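Local coordinates for prepilin-like protein (Thermus thermophilus, PDB 6QVF), which probably acts as a DNA receptor at the tip of a type IV pilus during natural competence, at residues P40-A44 / W55-V61; V138-D142 / A153-P157; Q20-R25 / T94-F98; L89-G93 / A103-R107; Y64-T69 / G159-P163. One frame throughout, in Å; residues are numbered along the deposited sequence.

Overall arrangement
Contact 2 is the most buried of the five, a disulfide tying the end of strand 131-139 to the following loop; contacts 1, 4 and 5 are partly buried, and contact 3 lies at the surface, where a salt-bridge network joins helix 2-30 to strand 92-97. Contacts 3 and 4 share that strand and meet at Trp104, while contacts 1 and 5 share helix 59-66. Backbone bonding dominates contact 4 and much of contact 1, whereas contact 5 relies on one arginine among carbonyls. The Cys67-Cys91 disulfide links contacts 4 and 5, and Val61 packs on Pro154 between contacts 1 and 2. Centres of contacts 2 and 3 are about 25 Å apart.

Contact 1. Residues P40-A44 / W55-V61; sequences PYKDA and WRSFYFV
Asp43 is held at two points by the segment 55-61: its backbone N donates to Arg56 O, and its carboxylate receives the amide of Phe58. The second bond is short and nearly straight, with Phe58 N 2.8 Å from Asp43 OD2 at an N-H...O angle of 168°, and it uses the anti lone pair of that oxygen. The other oxygen, OD1, pairs with Arg78. Buried Val61 and Phe58 line the carboxylate side, Val61 CG2 3.9 Å from Asp43 OD2 and Phe58 CD2 3.8 Å from Asp43 CB. Ser57, also buried, has OG opposite its own nitrogen (chi1 -179°), which turns it to the 40-44 loop: Ser57 OG donates to Tyr41 O over 2.6 Å from above the carbonyl plane, and Arg86 NH1 is its second partner.

Toward solvent, the methylenes of Lys42 still pack closely over one face of the indole, Lys42 CD standing 3.8 Å from the centroid of the Trp55 six-membered ring in a CH-pi contact. Its outer end is loosely held: Lys42 NZ is 5.2 Å from the centroid of that Trp55 ring, at most a weak cation-pi attraction. Trp55 NE1 bonds to Pro51 O.

Arg56 O accepts from both Asp43 N and Ala44 N, while Arg56 N returns a bond to Ala44 O. Two residues facing one across an antiparallel pair make a classic beta bulge, here where strand 44-45 joins strand 55-58.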
# COMPACT_ATOMS: atom_id res chain seq x y z
N PRO B 40 -30.22 -8.76 -10.21
CA PRO B 40 -29.14 -8.67 -11.19
C PRO B 40 -27.76 -8.71 -10.55
O PRO B 40 -26.77 -8.91 -11.27
CB PRO B 40 -29.37 -7.31 -11.86
CG PRO B 40 -30.09 -6.49 -10.79
CD PRO B 40 -30.95 -7.49 -10.06
N TYR B 41 -27.71 -8.56 -9.20
CA TYR B 41 -26.42 -8.49 -8.49
C TYR B 41 -26.06 -9.78 -7.78
O TYR B 41 -25.10 -9.84 -7.02
CB TYR B 41 -26.43 -7.30 -7.52
CG TYR B 41 -26.93 -6.02 -8.12
CD1 TYR B 41 -26.40 -5.52 -9.29
CD2 TYR B 41 -27.90 -5.28 -7.48
CE1 TYR B 41 -26.84 -4.33 -9.84
CE2 TYR B 41 -28.34 -4.08 -8.00
CZ TYR B 41 -27.83 -3.62 -9.20
OH TYR B 41 -28.26 -2.46 -9.76
N LYS B 42 -26.84 -10.85 -8.02
CA LYS B 42 -26.56 -12.12 -7.39
C LYS B 42 -25.19 -12.65 -7.83
O LYS B 42 -24.81 -12.52 -8.99
CB LYS B 42 -27.67 -13.12 -7.68
CG LYS B 42 -27.68 -13.71 -9.09
CD LYS B 42 -28.94 -14.49 -9.39
CE LYS B 42 -28.83 -15.40 -10.60
NZ LYS B 42 -28.48 -14.64 -11.81
N ASP B 43 -24.44 -13.23 -6.87
CA ASP B 43 -23.13 -13.83 -7.16
C ASP B 43 -23.10 -15.32 -6.84
O ASP B 43 -22.61 -16.11 -7.63
CB ASP B 43 -22.04 -13.04 -6.44
CG ASP B 43 -21.85 -11.66 -7.06
OD1 ASP B 43 -21.73 -11.59 -8.31
OD2 ASP B 43 -21.83 -10.66 -6.30
N ALA B 44 -23.55 -15.72 -5.65
CA ALA B 44 -23.51 -17.12 -5.29
C ALA B 44 -24.79 -17.47 -4.54
O ALA B 44 -25.27 -16.70 -3.71
CB ALA B 44 -22.31 -17.43 -4.44
N TRP B 55 -29.53 -15.46 -2.60
CA TRP B 55 -28.17 -15.46 -3.05
C TRP B 55 -27.39 -14.44 -2.23
O TRP B 55 -27.94 -13.49 -1.71
CB TRP B 55 -28.09 -15.06 -4.54
CG TRP B 55 -28.59 -16.11 -5.50
CD1 TRP B 55 -29.82 -16.71 -5.50
CD2 TRP B 55 -27.84 -16.72 -6.56
NE1 TRP B 55 -29.87 -17.65 -6.50
CE2 TRP B 55 -28.68 -17.68 -7.17
CE3 TRP B 55 -26.55 -16.54 -7.09
CZ2 TRP B 55 -28.27 -18.46 -8.25
CZ3 TRP B 55 -26.14 -17.33 -8.14
CH2 TRP B 55 -27.00 -18.25 -8.73
N ARG B 56 -26.07 -14.63 -2.19
CA ARG B 56 -25.19 -13.58 -1.69
C ARG B 56 -24.67 -12.76 -2.89
O ARG B 56 -24.41 -13.32 -3.96
CB ARG B 56 -24.06 -14.23 -0.88
CG ARG B 56 -23.16 -13.22 -0.18
CD ARG B 56 -22.29 -13.94 0.83
NE ARG B 56 -23.09 -14.33 2.00
CZ ARG B 56 -23.37 -15.56 2.40
NH1 ARG B 56 -23.12 -16.63 1.66
NH2 ARG B 56 -23.96 -15.70 3.57
N SER B 57 -24.53 -11.45 -2.67
CA SER B 57 -24.02 -10.48 -3.59
C SER B 57 -22.82 -9.82 -2.94
O SER B 57 -22.91 -9.30 -1.81
CB SER B 57 -25.07 -9.47 -3.93
OG SER B 57 -24.61 -8.48 -4.86
N PHE B 58 -21.69 -9.81 -3.67
CA PHE B 58 -20.46 -9.20 -3.16
C PHE B 58 -20.19 -7.86 -3.84
O PHE B 58 -20.05 -7.81 -5.05
CB PHE B 58 -19.26 -10.11 -3.39
CG PHE B 58 -19.35 -11.45 -2.72
CD1 PHE B 58 -19.09 -11.56 -1.37
CD2 PHE B 58 -19.74 -12.59 -3.40
CE1 PHE B 58 -19.17 -12.78 -0.73
CE2 PHE B 58 -19.84 -13.81 -2.73
CZ PHE B 58 -19.55 -13.89 -1.40
N TYR B 59 -20.08 -6.81 -3.04
CA TYR B 59 -19.74 -5.50 -3.58
C TYR B 59 -18.34 -5.53 -4.22
O TYR B 59 -18.03 -4.64 -5.01
CB TYR B 59 -19.84 -4.42 -2.51
CG TYR B 59 -21.24 -3.94 -2.24
CD1 TYR B 59 -22.18 -4.78 -1.67
CD2 TYR B 59 -21.66 -2.70 -2.65
CE1 TYR B 59 -23.48 -4.36 -1.43
CE2 TYR B 59 -22.95 -2.24 -2.39
CZ TYR B 59 -23.88 -3.09 -1.82
OH TYR B 59 -25.17 -2.68 -1.60
N PHE B 60 -17.51 -6.49 -3.82
CA PHE B 60 -16.19 -6.65 -4.44
C PHE B 60 -16.33 -6.59 -5.97
O PHE B 60 -15.53 -5.95 -6.68
CB PHE B 60 -15.54 -7.95 -3.98
CG PHE B 60 -14.19 -8.17 -4.59
CD1 PHE B 60 -14.06 -8.70 -5.87
CD2 PHE B 60 -13.06 -7.79 -3.90
CE1 PHE B 60 -12.81 -8.85 -6.45
CE2 PHE B 60 -11.80 -8.00 -4.46
CZ PHE B 60 -11.69 -8.50 -5.73
N VAL B 61 -17.33 -7.30 -6.49
CA VAL B 61 -17.53 -7.37 -7.95
C VAL B 61 -17.83 -5.99 -8.52
O VAL B 61 -17.27 -5.60 -9.55
CB VAL B 61 -18.65 -8.37 -8.28
CG1 VAL B 61 -18.94 -8.44 -9.78
CG2 VAL B 61 -18.35 -9.74 -7.73

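Contact 2. Residues V138-D142 / A153-P157; sequences VTCYD and APCPP
Cys140 and Cys155 are joined covalently, SG to SG at 2.1 Å, with a torsion about the S-S bond of 95°, close to the perpendicular arrangement a relaxed disulfide prefers. The two sulfurs leave their backbones differently. That of Cys140 sits between its own N and carbonyl carbon (chi1 55°), whereas Cys155 SG lies beside its N, anti to the carbonyl carbon, which places Cys155 SG over the phenol of Tyr141. This sulfur stands above the centre of one ring face, Cys155 SG 3.7 Å from the Tyr141 centroid and close to the normal, a sulfur-aromatic contact. Pro154 sets its ring against the Cys140 backbone, with Pro154 CD 3.8 Å from Cys140 O; the peptide bond before Pro154 is cis.

The bridge closes a loop that begins where strand 131-139, an outermost strand of the four-stranded antiparallel sheet, runs out. The turn carrying Cys140 and Tyr141 is held by its own bonds. Asp142 N donates to Thr139 O at 2.9 Å, Thr139 OG1 accepts from Tyr141 N in an ST turn, at 3.2 Å, and Thr139 N gives an almost linear bond (177°) to Asp142 OD2, reaching that oxygen from above the carboxylate plane. Farther out, Phe60 of helix 59-66 packs on Cys140 and Val61 on Pro154, and Pro154 O receives Gln77 NE2.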
# COMPACT_ATOMS: atom_id res chain seq x y z
N VAL B 138 -6.83 -6.04 -1.42
CA VAL B 138 -7.92 -6.95 -1.14
C VAL B 138 -8.08 -7.88 -2.35
O VAL B 138 -8.18 -7.39 -3.47
CB VAL B 138 -9.23 -6.18 -0.87
CG1 VAL B 138 -10.33 -7.13 -0.50
CG2 VAL B 138 -9.08 -5.13 0.25
N THR B 139 -8.19 -9.17 -2.12
CA THR B 139 -8.46 -10.10 -3.18
C THR B 139 -9.84 -10.71 -3.02
O THR B 139 -10.48 -10.64 -1.96
CB THR B 139 -7.42 -11.21 -3.33
OG1 THR B 139 -7.67 -12.21 -2.34
CG2 THR B 139 -6.00 -10.70 -3.19
N CYS B 140 -10.29 -11.32 -4.10
CA CYS B 140 -11.57 -11.96 -4.12
C CYS B 140 -11.63 -13.10 -3.11
O CYS B 140 -12.71 -13.47 -2.71
CB CYS B 140 -11.93 -12.43 -5.54
SG CYS B 140 -10.67 -13.50 -6.28
N TYR B 141 -10.49 -13.63 -2.69
CA TYR B 141 -10.42 -14.68 -1.74
C TYR B 141 -10.68 -14.19 -0.32
O TYR B 141 -10.85 -15.02 0.60
CB TYR B 141 -9.07 -15.40 -1.81
CG TYR B 141 -8.86 -16.11 -3.13
CD1 TYR B 141 -9.52 -17.30 -3.36
CD2 TYR B 141 -8.13 -15.56 -4.17
CE1 TYR B 141 -9.37 -17.98 -4.56
CE2 TYR B 141 -7.99 -16.21 -5.38
CZ TYR B 141 -8.62 -17.43 -5.58
OH TYR B 141 -8.49 -18.11 -6.76
N ASP B 142 -10.69 -12.88 -0.11
CA ASP B 142 -10.82 -12.33 1.23
C ASP B 142 -12.27 -12.12 1.68
O ASP B 142 -12.49 -11.76 2.87
CB ASP B 142 -10.08 -10.99 1.30
CG ASP B 142 -8.59 -11.15 1.06
OD1 ASP B 142 -8.04 -12.24 1.37
OD2 ASP B 142 -7.94 -10.14 0.67
N ALA B 153 -17.18 -17.61 -7.05
CA ALA B 153 -17.60 -16.26 -6.90
C ALA B 153 -17.11 -15.71 -5.56
O ALA B 153 -17.21 -16.37 -4.53
CB ALA B 153 -19.09 -16.16 -6.98
N PRO B 154 -16.61 -14.46 -5.48
CA PRO B 154 -16.61 -13.46 -6.54
C PRO B 154 -15.34 -13.36 -7.40
O PRO B 154 -15.13 -12.34 -8.10
CB PRO B 154 -16.73 -12.14 -5.77
CG PRO B 154 -15.96 -12.42 -4.48
CD PRO B 154 -16.18 -13.89 -4.19
N CYS B 155 -14.49 -14.38 -7.34
CA CYS B 155 -13.33 -14.42 -8.23
C CYS B 155 -13.79 -14.60 -9.66
O CYS B 155 -14.72 -15.36 -9.95
CB CYS B 155 -12.37 -15.53 -7.89
SG CYS B 155 -11.64 -15.39 -6.24
N PRO B 156 -13.14 -13.92 -10.61
CA PRO B 156 -13.45 -14.11 -12.02
C PRO B 156 -12.84 -15.41 -12.51
O PRO B 156 -11.89 -15.93 -11.93
CB PRO B 156 -12.78 -12.92 -12.69
CG PRO B 156 -11.58 -12.67 -11.82
CD PRO B 156 -12.03 -12.97 -10.39
N PRO B 157 -13.34 -15.97 -13.63
CA PRO B 157 -12.66 -17.09 -14.26
C PRO B 157 -11.35 -16.58 -14.84
O PRO B 157 -11.17 -15.38 -15.06
CB PRO B 157 -13.63 -17.53 -15.36
CG PRO B 157 -14.34 -16.25 -15.71
CD PRO B 157 -14.48 -15.47 -14.40

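Contact 3. Residues Q20-R25 / T94-F98; sequences QVLERR and TETIF
Val21 and Glu95 mark the closest backbone approach, CA to CA 7.5 Å, where helix 20-25 crosses strand 94-97 with axes 10.5 Å apart and directions 132° from parallel. Glu95 reaches toward the helix with its chain extended beyond CG (chi2 -173°), and each carboxylate oxygen meets a different arginine. Arg24 NH2 donates to Glu95 OE1 over 2.9 Å, within its guanidinium plane and on the syn lone pair. Arg25 comes side-on with NE and NH2, both to Glu95 OE2 and each at 3.0 Å; here the guanidinium and carboxylate planes stand 75° apart. The three charged residues form a salt-bridge network, and a water links Arg24 NE to Glu95 OE2.

This is the helix-on-sheet packing of the pilin fold, the N-terminal helix 2-30 lying across the antiparallel sheet. Replacing Glu95 by an alanine would probably leave both arginines without their shared negative charge, with Gln20 and Trp104 as the remaining restraints.

Beside the charged groups, Val21 CG2 touches Ile97 CG1 at 3.9 Å. Ile97 CD1 also lies 3.5 Å from Gln20 OE1, the oxygen that accepts from Arg24 NH2 and so positions that guanidinium from its own helix.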
# COMPACT_ATOMS: atom_id res chain seq x y z
N GLN B 20 -8.57 5.73 9.26
CA GLN B 20 -10.03 5.75 9.40
C GLN B 20 -10.67 5.61 8.00
O GLN B 20 -11.60 4.84 7.77
CB GLN B 20 -10.44 7.07 10.07
CG GLN B 20 -11.92 7.18 10.33
CD GLN B 20 -12.32 8.52 10.91
OE1 GLN B 20 -13.24 9.13 10.40
NE2 GLN B 20 -11.65 8.97 11.96
N VAL B 21 -10.16 6.38 7.05
CA VAL B 21 -10.69 6.37 5.69
C VAL B 21 -10.35 5.04 4.99
O VAL B 21 -11.18 4.44 4.33
CB VAL B 21 -10.15 7.57 4.89
CG1 VAL B 21 -10.59 7.51 3.43
CG2 VAL B 21 -10.58 8.88 5.56
N LEU B 22 -9.12 4.55 5.16
CA LEU B 22 -8.74 3.28 4.58
C LEU B 22 -9.63 2.16 5.10
O LEU B 22 -10.08 1.31 4.30
CB LEU B 22 -7.27 2.98 4.91
CG LEU B 22 -6.73 1.69 4.31
CD1 LEU B 22 -6.69 1.79 2.81
CD2 LEU B 22 -5.36 1.35 4.86
N GLU B 23 -9.96 2.18 6.39
CA GLU B 23 -10.82 1.13 7.00
C GLU B 23 -12.22 1.22 6.39
O GLU B 23 -12.83 0.18 6.02
CB GLU B 23 -10.89 1.33 8.52
CG GLU B 23 -9.67 0.86 9.28
CD GLU B 23 -9.61 1.16 10.77
OE1 GLU B 23 -10.31 2.12 11.25
OE2 GLU B 23 -8.87 0.42 11.45
N ARG B 24 -12.75 2.43 6.26
CA ARG B 24 -14.14 2.57 5.81
C ARG B 24 -14.25 2.16 4.34
O ARG B 24 -15.18 1.43 3.96
CB ARG B 24 -14.67 3.98 6.02
CG ARG B 24 -15.23 4.15 7.42
CD ARG B 24 -16.12 5.36 7.58
NE ARG B 24 -15.39 6.58 7.25
CZ ARG B 24 -14.62 7.21 8.11
NH1 ARG B 24 -14.57 6.80 9.37
NH2 ARG B 24 -13.89 8.22 7.68
N ARG B 25 -13.28 2.58 3.50
CA ARG B 25 -13.36 2.25 2.09
C ARG B 25 -13.06 0.77 1.84
O ARG B 25 -13.70 0.13 0.99
CB ARG B 25 -12.46 3.18 1.27
CG ARG B 25 -12.88 4.63 1.43
CD ARG B 25 -14.28 4.93 0.92
NE ARG B 25 -14.78 6.25 1.25
CZ ARG B 25 -15.98 6.72 0.90
NH1 ARG B 25 -16.85 5.96 0.22
NH2 ARG B 25 -16.30 7.97 1.21
N THR B 94 -12.43 12.73 -1.65
CA THR B 94 -11.66 13.33 -0.59
C THR B 94 -12.54 13.45 0.64
O THR B 94 -13.67 13.96 0.55
CB THR B 94 -11.03 14.68 -0.98
OG1 THR B 94 -10.17 14.54 -2.12
CG2 THR B 94 -10.24 15.25 0.17
N GLU B 95 -12.07 12.89 1.76
CA GLU B 95 -12.79 13.04 3.02
C GLU B 95 -11.97 13.97 3.91
O GLU B 95 -10.76 13.87 3.99
CB GLU B 95 -12.98 11.70 3.74
CG GLU B 95 -13.88 10.69 3.07
CD GLU B 95 -14.15 9.46 3.94
OE1 GLU B 95 -14.23 9.62 5.18
OE2 GLU B 95 -14.27 8.33 3.38
N THR B 96 -12.62 14.84 4.66
CA THR B 96 -11.89 15.66 5.65
C THR B 96 -12.22 15.18 7.06
O THR B 96 -13.37 15.18 7.45
CB THR B 96 -12.20 17.14 5.48
OG1 THR B 96 -11.87 17.46 4.12
CG2 THR B 96 -11.44 18.02 6.45
N ILE B 97 -11.18 14.78 7.79
CA ILE B 97 -11.20 14.17 9.11
C ILE B 97 -10.46 15.13 10.05
O ILE B 97 -9.25 15.33 9.92
CB ILE B 97 -10.52 12.80 9.10
CG1 ILE B 97 -11.06 11.87 8.01
CG2 ILE B 97 -10.56 12.14 10.48
CD1 ILE B 97 -12.53 11.63 8.05
N PHE B 98 -11.21 15.76 10.95
CA PHE B 98 -10.65 16.75 11.91
C PHE B 98 -9.71 17.73 11.19
O PHE B 98 -8.58 17.98 11.64
CB PHE B 98 -9.93 16.04 13.05
CG PHE B 98 -10.83 15.13 13.85
CD1 PHE B 98 -11.98 15.63 14.45
CD2 PHE B 98 -10.56 13.77 13.97
CE1 PHE B 98 -12.80 14.80 15.19
CE2 PHE B 98 -11.40 12.94 14.71
CZ PHE B 98 -12.52 13.46 15.31
O HOH W 1 -16.07 6.61 4.69

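Contact 4. Residues L89-G93 / A103-R107; sequences LTCSG and AWDIR
Trp104 lays one face of its indole on the backbone of residues 92-93, and the guanidinium of Arg25 packs on the opposite face in a cation-pi contact. On the strand side, Gly93 N stands 3.5 Å above the Trp104 ring plane, over its centre, and Gly93 CA makes a CH-pi contact 3.9 Å from the centroid of the five-membered ring. At the edge and in plane, Thr90 O is 3.5 Å from Trp104 CH2, and the methyl CG2 of Thr90 meets the same ring atom. The indole folds back over its partner strand because CG is wedged between the Trp104 N and carbonyl carbon (chi1 64°). Gly93 lacks a side chain just where one would run tightly against Trp104 NE1. An alanine in place of Trp104 is likely to uncover the Gly93 backbone and leave Arg25 without its aromatic partner.

Three backbone bonds set the register. Ile106 N reaches Cys91 O at 2.8 Å, almost linearly (178°), and Gly93 and Trp104 exchange a pair, Trp104 N to Gly93 O being 2.9 Å. Between them Ser92 and Asp105 form a non-hydrogen-bonded pair, CA to CA 4.2 Å. On the Ser92 and Asp105 face, Arg107 clamps Asp105, one nitrogen to each oxygen. Just before the strand, Cys91 is bonded to Cys67. The alternation of pairs marks antiparallel strands; 92-97 and 100-108 follow each other directly, hence a beta hairpin.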
# COMPACT_ATOMS: atom_id res chain seq x y z
N LEU B 89 -21.98 3.79 -7.08
CA LEU B 89 -20.77 3.66 -6.28
C LEU B 89 -19.85 4.83 -6.61
O LEU B 89 -19.75 5.25 -7.74
CB LEU B 89 -20.03 2.36 -6.60
CG LEU B 89 -20.84 1.09 -6.49
CD1 LEU B 89 -19.96 -0.08 -6.84
CD2 LEU B 89 -21.41 0.93 -5.11
N THR B 90 -19.14 5.31 -5.60
CA THR B 90 -18.09 6.26 -5.79
C THR B 90 -16.73 5.56 -5.70
O THR B 90 -16.50 4.79 -4.71
CB THR B 90 -18.26 7.38 -4.76
OG1 THR B 90 -19.54 7.98 -4.98
CG2 THR B 90 -17.21 8.43 -4.90
N CYS B 91 -15.85 5.80 -6.69
CA CYS B 91 -14.57 5.11 -6.81
C CYS B 91 -13.44 5.88 -6.08
O CYS B 91 -12.39 5.32 -5.74
CB CYS B 91 -14.16 4.93 -8.29
SG CYS B 91 -15.23 3.76 -9.18
N SER B 92 -13.61 7.18 -5.92
CA SER B 92 -12.58 8.03 -5.41
C SER B 92 -13.20 9.32 -4.89
O SER B 92 -14.31 9.72 -5.28
CB SER B 92 -11.50 8.29 -6.44
OG SER B 92 -11.98 9.05 -7.54
N GLY B 93 -12.41 10.02 -4.07
CA GLY B 93 -12.87 11.25 -3.49
C GLY B 93 -11.93 11.78 -2.43
O GLY B 93 -10.75 11.37 -2.39
N ALA B 103 -7.34 12.08 0.56
CA ALA B 103 -7.67 11.57 -0.78
C ALA B 103 -7.77 10.06 -0.67
O ALA B 103 -6.99 9.42 0.04
CB ALA B 103 -6.62 11.95 -1.76
N TRP B 104 -8.75 9.47 -1.36
CA TRP B 104 -8.95 8.03 -1.30
C TRP B 104 -9.38 7.53 -2.66
O TRP B 104 -10.00 8.25 -3.44
CB TRP B 104 -9.98 7.63 -0.22
CG TRP B 104 -11.36 8.15 -0.48
CD1 TRP B 104 -11.90 9.29 0.01
CD2 TRP B 104 -12.40 7.50 -1.24
NE1 TRP B 104 -13.19 9.44 -0.43
CE2 TRP B 104 -13.53 8.35 -1.20
CE3 TRP B 104 -12.50 6.30 -1.95
CZ2 TRP B 104 -14.73 8.03 -1.84
CZ3 TRP B 104 -13.68 6.00 -2.61
CH2 TRP B 104 -14.77 6.86 -2.55
N ASP B 105 -8.97 6.29 -2.95
CA ASP B 105 -9.26 5.70 -4.26
C ASP B 105 -9.38 4.18 -4.10
O ASP B 105 -8.51 3.54 -3.49
CB ASP B 105 -8.10 6.00 -5.22
CG ASP B 105 -8.29 5.43 -6.61
OD1 ASP B 105 -8.05 4.24 -6.79
OD2 ASP B 105 -8.66 6.21 -7.51
N ILE B 106 -10.44 3.63 -4.68
CA ILE B 106 -10.67 2.21 -4.84
C ILE B 106 -10.56 1.87 -6.32
O ILE B 106 -11.20 2.56 -7.15
CB ILE B 106 -12.09 1.84 -4.36
CG1 ILE B 106 -12.36 2.22 -2.91
CG2 ILE B 106 -12.36 0.38 -4.61
CD1 ILE B 106 -13.81 2.07 -2.47
N ARG B 107 -9.78 0.85 -6.66
CA ARG B 107 -9.79 0.39 -8.06
C ARG B 107 -9.45 -1.09 -8.20
O ARG B 107 -8.70 -1.67 -7.41
CB ARG B 107 -8.84 1.24 -8.91
CG ARG B 107 -7.39 1.24 -8.47
CD ARG B 107 -6.57 2.11 -9.39
NE ARG B 107 -7.01 3.49 -9.32
CZ ARG B 107 -6.91 4.39 -10.31
NH1 ARG B 107 -6.30 4.08 -11.45
NH2 ARG B 107 -7.42 5.60 -10.14

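Contact 5. Residues Y64-T69 / G159-P163; sequences YFSCPT and GGGRP
Arg162 reaches the loop after helix 59-66 by a bend at chi3 (72°) in a chain otherwise extended at chi2, and Tyr64, its CG opposite the backbone N (chi1 -179°), swings its ring alongside that chain. The two side chains slide past each other in opposite directions, Arg162 CG lying 3.7 Å from Tyr64 CE2 and CD over one face of the phenol. At the far end of the ring, Tyr64 OH accepts the backbone Arg162 N over 3.0 Å in a nearly straight bond of 172°. The same hydroxyl makes weak bonds to Glu109 O and Gly114 O.

The guanidinium is surrounded by backbone oxygens. Arg162 NH1 donates to Tyr64 O at 3.0 Å, in the carbonyl plane and on a lone pair, and Arg162 NH1 and NH2 both grip Thr69 O, each at 2.9 Å; Thr69 OG1 adds a weak bond to NH2. Over a guanidinium face lie Cys67 O, 3.3 Å above the Arg162 plane, and Pro68 CD. The carbonyls of the helix end and of the following loop would probably favour the positive charge of this buried group.

Phe65 brings its edge to Gly160 O, 3.4 Å from Phe65 CZ. The glycine-rich 159-163 loop, which follows strand 131-139, thus runs beside the last turn of helix 59-66; beyond that turn Cys67 bridges to Cys91 ahead of strand 92-97 and bonds through its backbone to Gly108 of strand 100-108.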
# COMPACT_ATOMS: atom_id res chain seq x y z
N TYR B 64 -14.62 -3.84 -8.31
CA TYR B 64 -13.59 -4.36 -9.21
C TYR B 64 -13.88 -3.97 -10.66
O TYR B 64 -12.97 -3.48 -11.34
CB TYR B 64 -13.45 -5.88 -9.08
CG TYR B 64 -12.38 -6.44 -9.98
CD1 TYR B 64 -11.04 -6.34 -9.66
CD2 TYR B 64 -12.69 -6.98 -11.22
CE1 TYR B 64 -10.04 -6.78 -10.52
CE2 TYR B 64 -11.70 -7.42 -12.08
CZ TYR B 64 -10.37 -7.32 -11.74
OH TYR B 64 -9.39 -7.68 -12.63
N PHE B 65 -15.11 -4.17 -11.13
CA PHE B 65 -15.44 -3.91 -12.51
C PHE B 65 -15.85 -2.45 -12.78
O PHE B 65 -15.89 -2.05 -13.97
CB PHE B 65 -16.52 -4.88 -13.00
CG PHE B 65 -15.98 -6.28 -13.18
CD1 PHE B 65 -15.13 -6.58 -14.24
CD2 PHE B 65 -16.33 -7.29 -12.31
CE1 PHE B 65 -14.65 -7.86 -14.42
CE2 PHE B 65 -15.83 -8.56 -12.49
CZ PHE B 65 -15.00 -8.86 -13.53
N SER B 66 -16.15 -1.65 -11.75
CA SER B 66 -16.61 -0.29 -11.98
C SER B 66 -15.51 0.75 -11.85
O SER B 66 -15.70 1.84 -12.31
CB SER B 66 -17.72 0.10 -11.03
OG SER B 66 -18.82 -0.81 -11.14
N CYS B 67 -14.39 0.40 -11.21
CA CYS B 67 -13.44 1.40 -10.75
C CYS B 67 -12.06 1.12 -11.31
O CYS B 67 -11.57 0.01 -11.15
CB CYS B 67 -13.37 1.39 -9.24
SG CYS B 67 -14.91 1.88 -8.43
N PRO B 68 -11.36 2.13 -11.91
CA PRO B 68 -11.81 3.51 -12.03
C PRO B 68 -12.79 3.80 -13.17
O PRO B 68 -13.39 4.85 -13.19
CB PRO B 68 -10.52 4.28 -12.30
CG PRO B 68 -9.66 3.28 -13.04
CD PRO B 68 -10.00 1.92 -12.46
N THR B 69 -12.94 2.84 -14.05
CA THR B 69 -13.85 2.91 -15.19
C THR B 69 -14.59 1.57 -15.29
O THR B 69 -14.07 0.59 -14.83
CB THR B 69 -13.13 3.15 -16.52
OG1 THR B 69 -12.20 2.09 -16.78
CG2 THR B 69 -12.39 4.46 -16.55
N GLY B 159 -8.86 -15.07 -17.20
CA GLY B 159 -9.08 -14.18 -18.32
C GLY B 159 -10.33 -13.32 -18.21
O GLY B 159 -10.64 -12.53 -19.14
N GLY B 160 -11.03 -13.41 -17.08
CA GLY B 160 -12.29 -12.70 -16.89
C GLY B 160 -12.23 -11.45 -16.02
O GLY B 160 -13.27 -10.91 -15.60
N GLY B 161 -11.03 -10.93 -15.78
CA GLY B 161 -10.89 -9.66 -15.05
C GLY B 161 -10.85 -8.47 -15.99
O GLY B 161 -11.30 -8.49 -17.14
N ARG B 162 -10.26 -7.38 -15.49
CA ARG B 162 -10.10 -6.19 -16.26
C ARG B 162 -8.96 -6.41 -17.24
O ARG B 162 -7.92 -6.94 -16.87
CB ARG B 162 -9.78 -5.01 -15.35
CG ARG B 162 -10.88 -4.66 -14.34
CD ARG B 162 -10.43 -3.53 -13.42
NE ARG B 162 -10.41 -2.26 -14.14
CZ ARG B 162 -11.47 -1.49 -14.37
NH1 ARG B 162 -12.64 -1.76 -13.78
NH2 ARG B 162 -11.35 -0.47 -15.21
N PRO B 163 -9.13 -6.03 -18.51
CA PRO B 163 -8.07 -6.25 -19.49
C PRO B 163 -6.78 -5.52 -19.12
O PRO B 163 -6.85 -4.40 -18.57
CB PRO B 163 -8.62 -5.64 -20.77
CG PRO B 163 -10.05 -5.28 -20.53
CD PRO B 163 -10.32 -5.33 -19.04